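Local coordinates for periplasmic protein TorT (Vibrio parahaemolyticus, PDB 3O1I) that probably binds a ligand in the periplasm and acts with a sensor kinase in the response to trimethylamine N-oxide, at residues Val23-Gly26 with Met27-Ala31; Ser83-Gly86 with Asn87-Val90; Gly123-Leu126 with Ala127-Pro131; Asp178-Leu181 with Gln182-Leu185; Val199-Ala202 with Val203-Glu206. All coordinates share one frame; numbering follows the deposited sequence.

In the fold
The contacts are distributed over two parallel sheets. Interactions 1 and 2 belong to elements packed on the five-stranded sheet, their centres 22 Å apart, whereas interactions 3, 4 and 5 gather round the four-stranded sheet built on strands 137-142 and 197-200. Interaction 5 touches both of the other two. V199 CG1 meets L126 CD1 of interaction 3 at 3.6 Å, and the helical end of interaction 5 packs on interaction 4, whose centre lies 10 Å from its own, with Q182 CG 3.6 Å from V203 CG1. Interactions 2 and 3 are farthest apart, 46 Å between centres. Interaction 4 also meets another protein chain, joining the strand-to-helix region of interaction 5 to an intermolecular surface.

Interaction 1: residues Val23-Gly26 with Met27-Ala31; sequences VNYG and MVSEA
Partway along helix 18-32, V23 turns its carbonyl oxygen to M27 N in a weak bond, while M27 CG lies 3.5 Å from V23 O. N24 does more. Its carbonyl oxygen takes a nearly straight bond from V28 N (2.8 Å, 175° at the hydrogen), and its side-chain amide slants across V28, where CG2 approaches N24 OD1 to 3.6 Å. The amide itself is held from elsewhere, with ND2 bonded to the hydroxyl of Y12 and OD1 to that of Y299, so V28 contributes a nonpolar neighbour to a fixed group. Y25 follows, its carbonyl oxygen gripped twice by one residue: S29 N binds Y25 O at 2.9 Å from above the carbonyl plane, and S29 OG donates to Y25 O at 2.8 Å from closer to that plane. With S29 OG beside its own backbone N (chi1 -54°), the hydroxyl also sits over one face of the Y25 ring, 3.5 Å above its centre. The edge-to-face partner of this ring is Y299. The carbonyl of G26 receives a weak bond from E30 N. M27 leans on A10 and Y12 of strand 7-12, and E30 on V257 of helix 249-263. These turns belong to the helix of the beta-alpha-beta unit strand 7-12, helix 18-32, strand 37-42, as in the lobes of periplasmic binding proteins.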
loop_
_atom_site.group_PDB
_atom_site.type_symbol
_atom_site.label_atom_id
_atom_site.label_comp_id
_atom_site.label_asym_id
_atom_site.label_seq_id
_atom_site.Cartn_x
_atom_site.Cartn_y
_atom_site.Cartn_z
ATOM N N VAL D 23 5.863 6.032 29.137
ATOM C CA VAL D 23 7.192 6.573 29.463
ATOM C C VAL D 23 7.215 8.042 29.005
ATOM O O VAL D 23 7.983 8.859 29.509
ATOM C CB VAL D 23 8.326 5.828 28.696
ATOM C CG1 VAL D 23 9.659 6.549 28.869
ATOM C CG2 VAL D 23 8.440 4.404 29.183
ATOM N N ASN D 24 6.363 8.358 28.034
ATOM C CA ASN D 24 6.267 9.700 27.497
ATOM C C ASN D 24 5.652 10.615 28.531
ATOM O O ASN D 24 6.267 11.594 28.925
ATOM C CB ASN D 24 5.428 9.704 26.216
ATOM C CG ASN D 24 5.347 11.079 25.578
ATOM O OD1 ASN D 24 4.293 11.723 25.587
ATOM N ND2 ASN D 24 6.469 11.544 25.032
ATOM N N TYR D 25 4.436 10.290 28.961
ATOM C CA TYR D 25 3.711 11.074 29.967
ATOM C C TYR D 25 4.637 11.372 31.141
ATOM O O TYR D 25 4.529 12.410 31.804
ATOM C CB TYR D 25 2.508 10.266 30.468
ATOM C CG TYR D 25 1.475 11.057 31.238
ATOM C CD1 TYR D 25 0.752 12.067 30.617
ATOM C CD2 TYR D 25 1.201 10.779 32.587
ATOM C CE1 TYR D 25 -0.227 12.787 31.305
ATOM C CE2 TYR D 25 0.222 11.497 33.291
ATOM C CZ TYR D 25 -0.488 12.501 32.638
ATOM O OH TYR D 25 -1.462 13.233 33.288
ATOM N N GLY D 26 5.559 10.443 31.373
ATOM C CA GLY D 26 6.508 10.555 32.468
ATOM C C GLY D 26 7.548 11.645 32.326
ATOM O O GLY D 26 7.863 12.332 33.295
ATOM N N MET D 27 8.096 11.788 31.126
ATOM C CA MET D 27 9.094 12.809 30.860
ATOM C C MET D 27 8.383 14.124 30.608
ATOM O O MET D 27 8.852 15.179 31.018
ATOM C CB MET D 27 9.923 12.421 29.642
ATOM C CG MET D 27 10.622 11.108 29.824
ATOM S SD MET D 27 11.599 10.695 28.402
ATOM C CE MET D 27 13.277 10.746 29.081
ATOM N N VAL D 28 7.241 14.049 29.939
ATOM C CA VAL D 28 6.468 15.235 29.645
ATOM C C VAL D 28 6.006 15.919 30.916
ATOM O O VAL D 28 6.357 17.064 31.178
ATOM C CB VAL D 28 5.236 14.902 28.820
ATOM C CG1 VAL D 28 4.337 16.124 28.724
ATOM C CG2 VAL D 28 5.654 14.457 27.447
ATOM N N SER D 29 5.211 15.210 31.703
ATOM C CA SER D 29 4.687 15.760 32.944
ATOM C C SER D 29 5.784 16.172 33.923
ATOM O O SER D 29 5.618 17.134 34.671
ATOM C CB SER D 29 3.757 14.744 33.602
ATOM O OG SER D 29 2.749 14.344 32.691
ATOM N N GLU D 30 6.899 15.447 33.916
ATOM C CA GLU D 30 8.017 15.749 34.808
ATOM C C GLU D 30 8.914 16.840 34.216
ATOM O O GLU D 30 9.975 17.154 34.756
ATOM C CB GLU D 30 8.845 14.484 35.072
ATOM C CG GLU D 30 9.938 14.655 36.118
ATOM C CD GLU D 30 9.382 14.969 37.497
ATOM O OE1 GLU D 30 8.567 15.909 37.615
ATOM O OE2 GLU D 30 9.763 14.279 38.466
ATOM N N ALA D 31 8.475 17.413 33.101
ATOM C CA ALA D 31 9.218 18.473 32.431
ATOM C C ALA D 31 8.567 19.826 32.713
ATOM O O ALA D 31 9.242 20.855 32.724
ATOM C CB ALA D 31 9.267 18.213 30.928
#

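Interaction 2: residues Ser83-Gly86 with Asn87-Val90; sequences SWVG and NTPV
The carbonyl oxygen of V85 is taken by the hydroxyl of T88, with OG1 of T88 donating to V85 O at 2.9 Å. The donor stands well above the carbonyl plane, 45° out of it, so the hydroxyl reaches over the C=O group and misses its lone-pair directions. T88 is set for this by its first torsion (chi1 -47°), which keeps OG1 next to the backbone N and on the side of V85, while CG2 occupies the position opposite that N. The two side chains meet at about a right angle. V85 CG1 is the branch that does the touching: it lies against the beta carbon of T88 and comes within 3.7 Å of T88 CG2. Behind it, V85 CB and T88 CB are 4.0 Å apart. The polar bond and the nonpolar touch therefore come from the same pair of residues. Both side chains also rest on I67 of strand 66-69, and V85 reaches L56 and T60 of helix 49-62, which buries this side of the turn. Between V85 and T88 the chain reverses through G86 and N87. G86 has positive phi (84°), an orientation that a residue without a side chain adopts readily, and N87 follows at near-helical angles, points its CB away and stands exposed. The result is a type II' beta turn from V85 to T88, ending helix 82-85 and delivering the chain to parallel strand 90-92 within an alpha/beta sheet.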
loop_
_atom_site.group_PDB
_atom_site.type_symbol
_atom_site.label_atom_id
_atom_site.label_comp_id
_atom_site.label_asym_id
_atom_site.label_seq_id
_atom_site.Cartn_x
_atom_site.Cartn_y
_atom_site.Cartn_z
ATOM N N SER D 83 30.970 10.620 19.696
ATOM C CA SER D 83 31.107 10.874 18.265
ATOM C C SER D 83 29.811 11.376 17.611
ATOM O O SER D 83 29.806 11.735 16.437
ATOM C CB SER D 83 31.590 9.584 17.578
ATOM O OG SER D 83 31.607 9.693 16.168
ATOM N N TRP D 84 28.715 11.387 18.366
ATOM C CA TRP D 84 27.436 11.863 17.847
ATOM C C TRP D 84 26.897 12.993 18.723
ATOM O O TRP D 84 26.054 13.777 18.282
ATOM C CB TRP D 84 26.384 10.738 17.791
ATOM C CG TRP D 84 26.757 9.555 16.950
ATOM C CD1 TRP D 84 27.458 8.450 17.350
ATOM C CD2 TRP D 84 26.477 9.367 15.557
ATOM N NE1 TRP D 84 27.631 7.585 16.294
ATOM C CE2 TRP D 84 27.040 8.123 15.181
ATOM C CE3 TRP D 84 25.806 10.128 14.587
ATOM C CZ2 TRP D 84 26.954 7.623 13.874
ATOM C CZ3 TRP D 84 25.721 9.631 13.286
ATOM C CH2 TRP D 84 26.291 8.390 12.943
ATOM N N VAL D 85 27.384 13.082 19.961
ATOM C CA VAL D 85 26.898 14.118 20.866
ATOM C C VAL D 85 27.990 15.004 21.472
ATOM O O VAL D 85 27.724 16.143 21.860
ATOM C CB VAL D 85 26.074 13.500 22.016
ATOM C CG1 VAL D 85 25.023 14.484 22.480
ATOM C CG2 VAL D 85 25.415 12.221 21.556
ATOM N N GLY D 86 29.211 14.481 21.566
ATOM C CA GLY D 86 30.298 15.266 22.127
ATOM C C GLY D 86 30.394 15.249 23.647
ATOM O O GLY D 86 30.349 14.189 24.265
ATOM N N ASN D 87 30.533 16.424 24.253
ATOM C CA ASN D 87 30.651 16.517 25.708
ATOM C C ASN D 87 29.322 16.328 26.386
ATOM O O ASN D 87 29.258 16.261 27.612
ATOM C CB ASN D 87 31.203 17.882 26.144
ATOM C CG ASN D 87 30.149 19.000 26.108
ATOM O OD1 ASN D 87 29.574 19.303 25.057
ATOM N ND2 ASN D 87 29.909 19.622 27.262
ATOM N N THR D 88 28.259 16.257 25.596
ATOM C CA THR D 88 26.936 16.107 26.162
ATOM C C THR D 88 26.824 14.884 27.063
ATOM O O THR D 88 27.263 13.788 26.706
ATOM C CB THR D 88 25.877 16.018 25.064
ATOM O OG1 THR D 88 26.107 17.049 24.098
ATOM C CG2 THR D 88 24.487 16.200 25.659
ATOM N N PRO D 89 26.258 15.076 28.267
ATOM C CA PRO D 89 26.059 14.020 29.259
ATOM C C PRO D 89 24.779 13.283 28.906
ATOM O O PRO D 89 23.720 13.903 28.762
ATOM C CB PRO D 89 25.930 14.801 30.558
ATOM C CG PRO D 89 25.196 16.031 30.114
ATOM C CD PRO D 89 25.920 16.395 28.837
ATOM N N VAL D 90 24.877 11.967 28.756
ATOM C CA VAL D 90 23.716 11.165 28.401
ATOM C C VAL D 90 23.097 10.491 29.618
ATOM O O VAL D 90 23.785 10.162 30.584
ATOM C CB VAL D 90 24.080 10.075 27.363
ATOM C CG1 VAL D 90 24.760 10.704 26.163
ATOM C CG2 VAL D 90 24.980 9.034 27.993
#

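Interaction 3: residues Gly123-Leu126 with Ala127-Pro131; sequences GKYL and AERHP
The last turn of helix 116-127 unwinds here, the regular pattern continuing as far as a weak bond from E128 N to K124 O before the carbonyl oxygen of L126 is shared by two weak donors, R129 N at 3.1 Å and H130 N at 2.8 Å. Beyond this backbone tie, Y125 and R129 carry the contact. Their side chains run alongside each other and point the same way, with ring and guanidinium planes only 13° apart. The aliphatic part of the arginine lies beside the ring, CD of R129 being 3.9 Å from CE2 of Y125, and at the far end NH1 of R129 comes to 3.0 Å from the phenol oxygen OH of Y125. That approach is oblique and its angle is wrong for a hydrogen bond. R129 keeps this reach because CG stands opposite the backbone N (chi1 -172°) and the chain stays extended to NE. Its CD also touches L126, 4.2 Å from CD2. L126 itself is buried against I167, Y197 and V199, and F243 lies nearly parallel to the Y125 ring. The Y197 hydroxyl is hydrogen-bonded with H130 NE2 and weakly with R129 NE. The guanidinium charge beside the phenol oxygen would probably be mildly favourable even without a directed bond.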
loop_
_atom_site.group_PDB
_atom_site.type_symbol
_atom_site.label_atom_id
_atom_site.label_comp_id
_atom_site.label_asym_id
_atom_site.label_seq_id
_atom_site.Cartn_x
_atom_site.Cartn_y
_atom_site.Cartn_z
ATOM N N GLY D 123 6.341 -15.563 37.629
ATOM C CA GLY D 123 6.439 -16.965 37.988
ATOM C C GLY D 123 6.054 -17.178 39.446
ATOM O O GLY D 123 5.472 -18.204 39.811
ATOM N N LYS D 124 6.381 -16.195 40.283
ATOM C CA LYS D 124 6.074 -16.254 41.707
ATOM C C LYS D 124 4.560 -16.321 41.892
ATOM O O LYS D 124 4.077 -17.007 42.785
ATOM C CB LYS D 124 6.641 -15.016 42.421
ATOM C CG LYS D 124 7.085 -15.245 43.865
ATOM C CD LYS D 124 7.790 -14.016 44.459
ATOM C CE LYS D 124 6.850 -12.812 44.600
ATOM N NZ LYS D 124 7.512 -11.624 45.235
ATOM N N TYR D 125 3.813 -15.611 41.049
ATOM C CA TYR D 125 2.357 -15.620 41.150
ATOM C C TYR D 125 1.784 -16.994 40.837
ATOM O O TYR D 125 0.792 -17.412 41.429
ATOM C CB TYR D 125 1.730 -14.611 40.188
ATOM C CG TYR D 125 0.228 -14.765 40.033
ATOM C CD1 TYR D 125 -0.650 -13.858 40.624
ATOM C CD2 TYR D 125 -0.314 -15.809 39.276
ATOM C CE1 TYR D 125 -2.032 -13.979 40.461
ATOM C CE2 TYR D 125 -1.694 -15.943 39.109
ATOM C CZ TYR D 125 -2.548 -15.021 39.700
ATOM O OH TYR D 125 -3.909 -15.115 39.506
ATOM N N LEU D 126 2.395 -17.693 39.894
ATOM C CA LEU D 126 1.891 -19.002 39.530
ATOM C C LEU D 126 2.412 -20.106 40.438
ATOM O O LEU D 126 1.732 -21.112 40.641
ATOM C CB LEU D 126 2.221 -19.302 38.068
ATOM C CG LEU D 126 1.510 -18.380 37.073
ATOM C CD1 LEU D 126 2.041 -18.657 35.689
ATOM C CD2 LEU D 126 0.008 -18.590 37.119
ATOM N N ALA D 127 3.610 -19.924 40.986
ATOM C CA ALA D 127 4.183 -20.929 41.878
ATOM C C ALA D 127 3.441 -20.882 43.214
ATOM O O ALA D 127 3.486 -21.825 44.004
ATOM C CB ALA D 127 5.661 -20.650 42.089
ATOM N N GLU D 128 2.758 -19.765 43.446
ATOM C CA GLU D 128 2.006 -19.528 44.669
ATOM C C GLU D 128 0.559 -19.934 44.458
ATOM O O GLU D 128 -0.220 -20.041 45.399
ATOM C CB GLU D 128 2.089 -18.041 45.028
ATOM C CG GLU D 128 1.285 -17.616 46.253
ATOM C CD GLU D 128 1.450 -16.133 46.578
ATOM O OE1 GLU D 128 1.226 -15.295 45.675
ATOM O OE2 GLU D 128 1.796 -15.808 47.736
ATOM N N ARG D 129 0.211 -20.157 43.201
ATOM C CA ARG D 129 -1.140 -20.543 42.828
ATOM C C ARG D 129 -1.143 -22.045 42.545
ATOM O O ARG D 129 -2.192 -22.681 42.470
ATOM C CB ARG D 129 -1.546 -19.763 41.578
ATOM C CG ARG D 129 -2.997 -19.897 41.165
ATOM C CD ARG D 129 -3.173 -19.479 39.706
ATOM N NE ARG D 129 -4.576 -19.401 39.310
ATOM C CZ ARG D 129 -5.431 -18.519 39.811
ATOM N NH1 ARG D 129 -5.013 -17.652 40.717
ATOM N NH2 ARG D 129 -6.696 -18.502 39.412
ATOM N N HIS D 130 0.053 -22.602 42.393
ATOM C CA HIS D 130 0.221 -24.016 42.102
ATOM C C HIS D 130 1.458 -24.573 42.776
ATOM O O HIS D 130 2.400 -25.029 42.121
ATOM C CB HIS D 130 0.304 -24.227 40.596
ATOM C CG HIS D 130 -1.013 -24.100 39.911
ATOM N ND1 HIS D 130 -1.991 -25.065 40.008
ATOM C CD2 HIS D 130 -1.543 -23.095 39.175
ATOM C CE1 HIS D 130 -3.069 -24.660 39.360
ATOM N NE2 HIS D 130 -2.824 -23.468 38.845
ATOM N N PRO D 131 1.469 -24.538 44.112
ATOM C CA PRO D 131 2.594 -25.039 44.900
ATOM C C PRO D 131 2.923 -26.478 44.547
ATOM O O PRO D 131 2.052 -27.236 44.115
ATOM C CB PRO D 131 2.097 -24.889 46.332
ATOM C CG PRO D 131 1.215 -23.667 46.241
ATOM C CD PRO D 131 0.437 -23.949 44.986
#

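Interaction 4: residues Asp178-Leu181 with Gln182-Leu185; sequences DKEL and QRNL
An N-capped first turn opens helix 179-192, with D178 in the capping position. The D178 side chain folds forward so that OD1 accepts from E180 N at 3.1 Å, on the anti side of the carboxylate and 23° out of its plane. D178 O then takes Q182 N at 3.0 Å, and K179 O takes R183 N at 2.7 Å, both almost in line with their C=O groups, as the helix becomes regular. On one flank E180 and R183 lie side by side and point the same way. The carboxylate sits over a face of the guanidinium, the two planes 18° apart, and OE2 of E180 is 3.1 Å from NH1 of R183. This salt bridge is a charge attraction only, since no N-H is aimed at the oxygen. The arginine gets there by bending at chi3 (-86°), which folds its head back over the previous turn, while the glutamate bends at chi2 to meet it. K179 crosses the same arginine obliquely, its CG 3.9 Å from NH1 of R183. R183 has further partners: NE makes a salt bridge to E211 and NH2 one to an acidic side chain of another protein's chain, where K179 NZ makes its own. K179 NZ and R183 NH2, 4.7 Å apart, both face the other protein's acidic side chains. Q182, on the inner flank, ties NE2 to D176 O. The arrangement is an aspartate N-cap followed by an i to i+3 ion pair, placed at a protein-protein interface.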
loop_
_atom_site.group_PDB
_atom_site.type_symbol
_atom_site.label_atom_id
_atom_site.label_comp_id
_atom_site.label_asym_id
_atom_site.label_seq_id
_atom_site.Cartn_x
_atom_site.Cartn_y
_atom_site.Cartn_z
ATOM N N ASP D 178 4.459 -8.386 17.351
ATOM C CA ASP D 178 3.457 -7.850 16.446
ATOM C C ASP D 178 2.197 -8.563 16.925
ATOM O O ASP D 178 2.225 -9.765 17.168
ATOM C CB ASP D 178 3.782 -8.265 15.011
ATOM C CG ASP D 178 2.874 -7.613 13.982
ATOM O OD1 ASP D 178 1.627 -7.634 14.149
ATOM O OD2 ASP D 178 3.418 -7.087 12.986
ATOM N N LYS D 179 1.094 -7.849 17.067
ATOM C CA LYS D 179 -0.115 -8.502 17.539
ATOM C C LYS D 179 -0.458 -9.724 16.682
ATOM O O LYS D 179 -0.723 -10.811 17.212
ATOM C CB LYS D 179 -1.276 -7.511 17.553
ATOM C CG LYS D 179 -2.392 -7.870 18.533
ATOM C CD LYS D 179 -3.361 -6.703 18.682
ATOM C CE LYS D 179 -4.594 -7.072 19.482
ATOM N NZ LYS D 179 -5.606 -5.968 19.426
ATOM N N GLU D 180 -0.420 -9.551 15.361
ATOM C CA GLU D 180 -0.727 -10.640 14.437
ATOM C C GLU D 180 0.169 -11.874 14.513
ATOM O O GLU D 180 -0.319 -13.003 14.426
ATOM C CB GLU D 180 -0.740 -10.117 13.007
ATOM C CG GLU D 180 -1.921 -9.215 12.709
ATOM C CD GLU D 180 -3.243 -9.740 13.284
ATOM O OE1 GLU D 180 -3.546 -10.949 13.128
ATOM O OE2 GLU D 180 -3.984 -8.929 13.888
ATOM N N LEU D 181 1.473 -11.664 14.665
ATOM C CA LEU D 181 2.414 -12.778 14.753
ATOM C C LEU D 181 2.195 -13.533 16.060
ATOM O O LEU D 181 2.377 -14.756 16.130
ATOM C CB LEU D 181 3.856 -12.264 14.708
ATOM C CG LEU D 181 4.213 -11.242 13.632
ATOM C CD1 LEU D 181 5.704 -10.945 13.707
ATOM C CD2 LEU D 181 3.837 -11.783 12.258
ATOM N N GLN D 182 1.819 -12.786 17.099
ATOM C CA GLN D 182 1.559 -13.364 18.417
ATOM C C GLN D 182 0.199 -14.064 18.407
ATOM O O GLN D 182 0.054 -15.162 18.950
ATOM C CB GLN D 182 1.575 -12.274 19.500
ATOM C CG GLN D 182 2.957 -11.715 19.840
ATOM C CD GLN D 182 3.938 -12.792 20.285
ATOM O OE1 GLN D 182 3.607 -13.655 21.102
ATOM N NE2 GLN D 182 5.159 -12.733 19.756
ATOM N N ARG D 183 -0.789 -13.425 17.779
ATOM C CA ARG D 183 -2.127 -14.003 17.694
ATOM C C ARG D 183 -1.966 -15.397 17.145
ATOM O O ARG D 183 -2.511 -16.364 17.679
ATOM C CB ARG D 183 -3.030 -13.203 16.751
ATOM C CG ARG D 183 -4.389 -13.862 16.555
ATOM C CD ARG D 183 -5.278 -13.116 15.574
ATOM N NE ARG D 183 -6.047 -12.046 16.204
ATOM C CZ ARG D 183 -5.536 -10.886 16.596
ATOM N NH1 ARG D 183 -4.244 -10.641 16.425
ATOM N NH2 ARG D 183 -6.317 -9.967 17.144
ATOM N N ASN D 184 -1.209 -15.482 16.058
ATOM C CA ASN D 184 -0.934 -16.749 15.406
ATOM C C ASN D 184 -0.310 -17.709 16.426
ATOM O O ASN D 184 -0.630 -18.895 16.461
ATOM C CB ASN D 184 0.011 -16.516 14.222
ATOM C CG ASN D 184 0.349 -17.794 13.486
ATOM O OD1 ASN D 184 -0.499 -18.386 12.813
ATOM N ND2 ASN D 184 1.595 -18.233 13.620
ATOM N N LEU D 185 0.576 -17.184 17.265
ATOM C CA LEU D 185 1.220 -18.007 18.281
ATOM C C LEU D 185 0.249 -18.460 19.366
ATOM O O LEU D 185 0.377 -19.550 19.929
ATOM C CB LEU D 185 2.377 -17.248 18.924
ATOM C CG LEU D 185 3.674 -17.234 18.123
ATOM C CD1 LEU D 185 4.791 -16.649 18.984
ATOM C CD2 LEU D 185 4.018 -18.658 17.701
#

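Interaction 5: residues Val199-Ala202 with Val203-Glu206; sequences VGSA and VAIE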
loop_
_atom_site.group_PDB
_atom_site.type_symbol
_atom_site.label_atom_id
_atom_site.label_comp_id
_atom_site.label_asym_id
_atom_site.label_seq_id
_atom_site.Cartn_x
_atom_site.Cartn_y
_atom_site.Cartn_z
ATOM N N VAL D 199 1.722 -17.370 29.617
ATOM C CA VAL D 199 2.464 -16.241 30.154
ATOM C C VAL D 199 3.270 -15.651 29.013
ATOM O O VAL D 199 4.149 -16.311 28.455
ATOM C CB VAL D 199 3.411 -16.653 31.303
ATOM C CG1 VAL D 199 2.599 -17.013 32.513
ATOM C CG2 VAL D 199 4.272 -17.830 30.900
ATOM N N GLY D 200 2.949 -14.415 28.645
ATOM C CA GLY D 200 3.673 -13.785 27.561
ATOM C C GLY D 200 3.685 -12.273 27.606
ATOM O O GLY D 200 3.329 -11.670 28.619
ATOM N N SER D 201 4.091 -11.660 26.498
ATOM C CA SER D 201 4.164 -10.209 26.397
ATOM C C SER D 201 2.801 -9.567 26.506
ATOM O O SER D 201 1.775 -10.227 26.375
ATOM C CB SER D 201 4.768 -9.819 25.063
ATOM O OG SER D 201 4.020 -10.397 24.007
ATOM N N ALA D 202 2.776 -8.267 26.737
ATOM C CA ALA D 202 1.491 -7.614 26.837
ATOM C C ALA D 202 0.817 -7.793 25.491
ATOM O O ALA D 202 -0.409 -7.834 25.402
ATOM C CB ALA D 202 1.657 -6.140 27.158
ATOM N N VAL D 203 1.635 -7.898 24.448
ATOM C CA VAL D 203 1.143 -8.077 23.087
ATOM C C VAL D 203 0.458 -9.441 23.028
ATOM O O VAL D 203 -0.732 -9.540 22.727
ATOM C CB VAL D 203 2.327 -8.000 22.053
ATOM C CG1 VAL D 203 1.866 -8.396 20.647
ATOM C CG2 VAL D 203 2.888 -6.588 22.033
ATOM N N ALA D 204 1.207 -10.489 23.340
ATOM C CA ALA D 204 0.640 -11.823 23.319
ATOM C C ALA D 204 -0.678 -11.854 24.105
ATOM O O ALA D 204 -1.743 -12.123 23.536
ATOM C CB ALA D 204 1.627 -12.816 23.902
ATOM N N ILE D 205 -0.604 -11.562 25.405
ATOM C CA ILE D 205 -1.784 -11.574 26.257
ATOM C C ILE D 205 -2.940 -10.783 25.661
ATOM O O ILE D 205 -4.052 -11.293 25.612
ATOM C CB ILE D 205 -1.464 -11.075 27.716
ATOM C CG1 ILE D 205 -1.066 -12.265 28.597
ATOM C CG2 ILE D 205 -2.681 -10.364 28.344
ATOM C CD1 ILE D 205 0.255 -12.914 28.237
ATOM N N GLU D 206 -2.713 -9.561 25.193
ATOM C CA GLU D 206 -3.830 -8.809 24.612
ATOM C C GLU D 206 -4.573 -9.629 23.538
ATOM O O GLU D 206 -5.812 -9.669 23.510
ATOM C CB GLU D 206 -3.339 -7.505 23.998
ATOM C CG GLU D 206 -2.969 -6.445 25.000
ATOM C CD GLU D 206 -2.335 -5.243 24.337
ATOM O OE1 GLU D 206 -1.358 -5.439 23.584
ATOM O OE2 GLU D 206 -2.802 -4.108 24.561
#
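I205 lays its CD1 methyl over the backbone of G200, 3.3 Å from G200 O, and the same I205 CD1 reaches V199 C at 4.1 Å. Its chi2 of 68° folds CD1 back toward the strand it follows, and the glycine offers only backbone beneath it. A204 CB also comes near the C atom of G200. Just after the strand, S201 caps the helix: OG accepts from A204 N at 2.9 Å in an almost straight bond (171° at the hydrogen). The hydroxyl is placed there by a first torsion of 56°, which sets it between the backbone N and the carbonyl carbon, and it touches A204 CB at 3.4 Å as well. A second, weak bond joins S201 OG to N177 OD1, so the cap is partly held from outside. The regular helix then takes over, with I205 N bonded to S201 O at 2.9 Å, nearly in line with the C=O group, and E206 N to A202 O at 2.9 Å. E206 runs extended past CG, and its first torsion, with CG beside the backbone N, keeps CG close to A202 O. Strand 197-200 lies between strands 137-142 and 222-225. Against this sheet I205 packs on L223 and A204 on L142, while V232 of helix 230-236 meets I205 and A202, and V203 faces Q182 of helix 179-192.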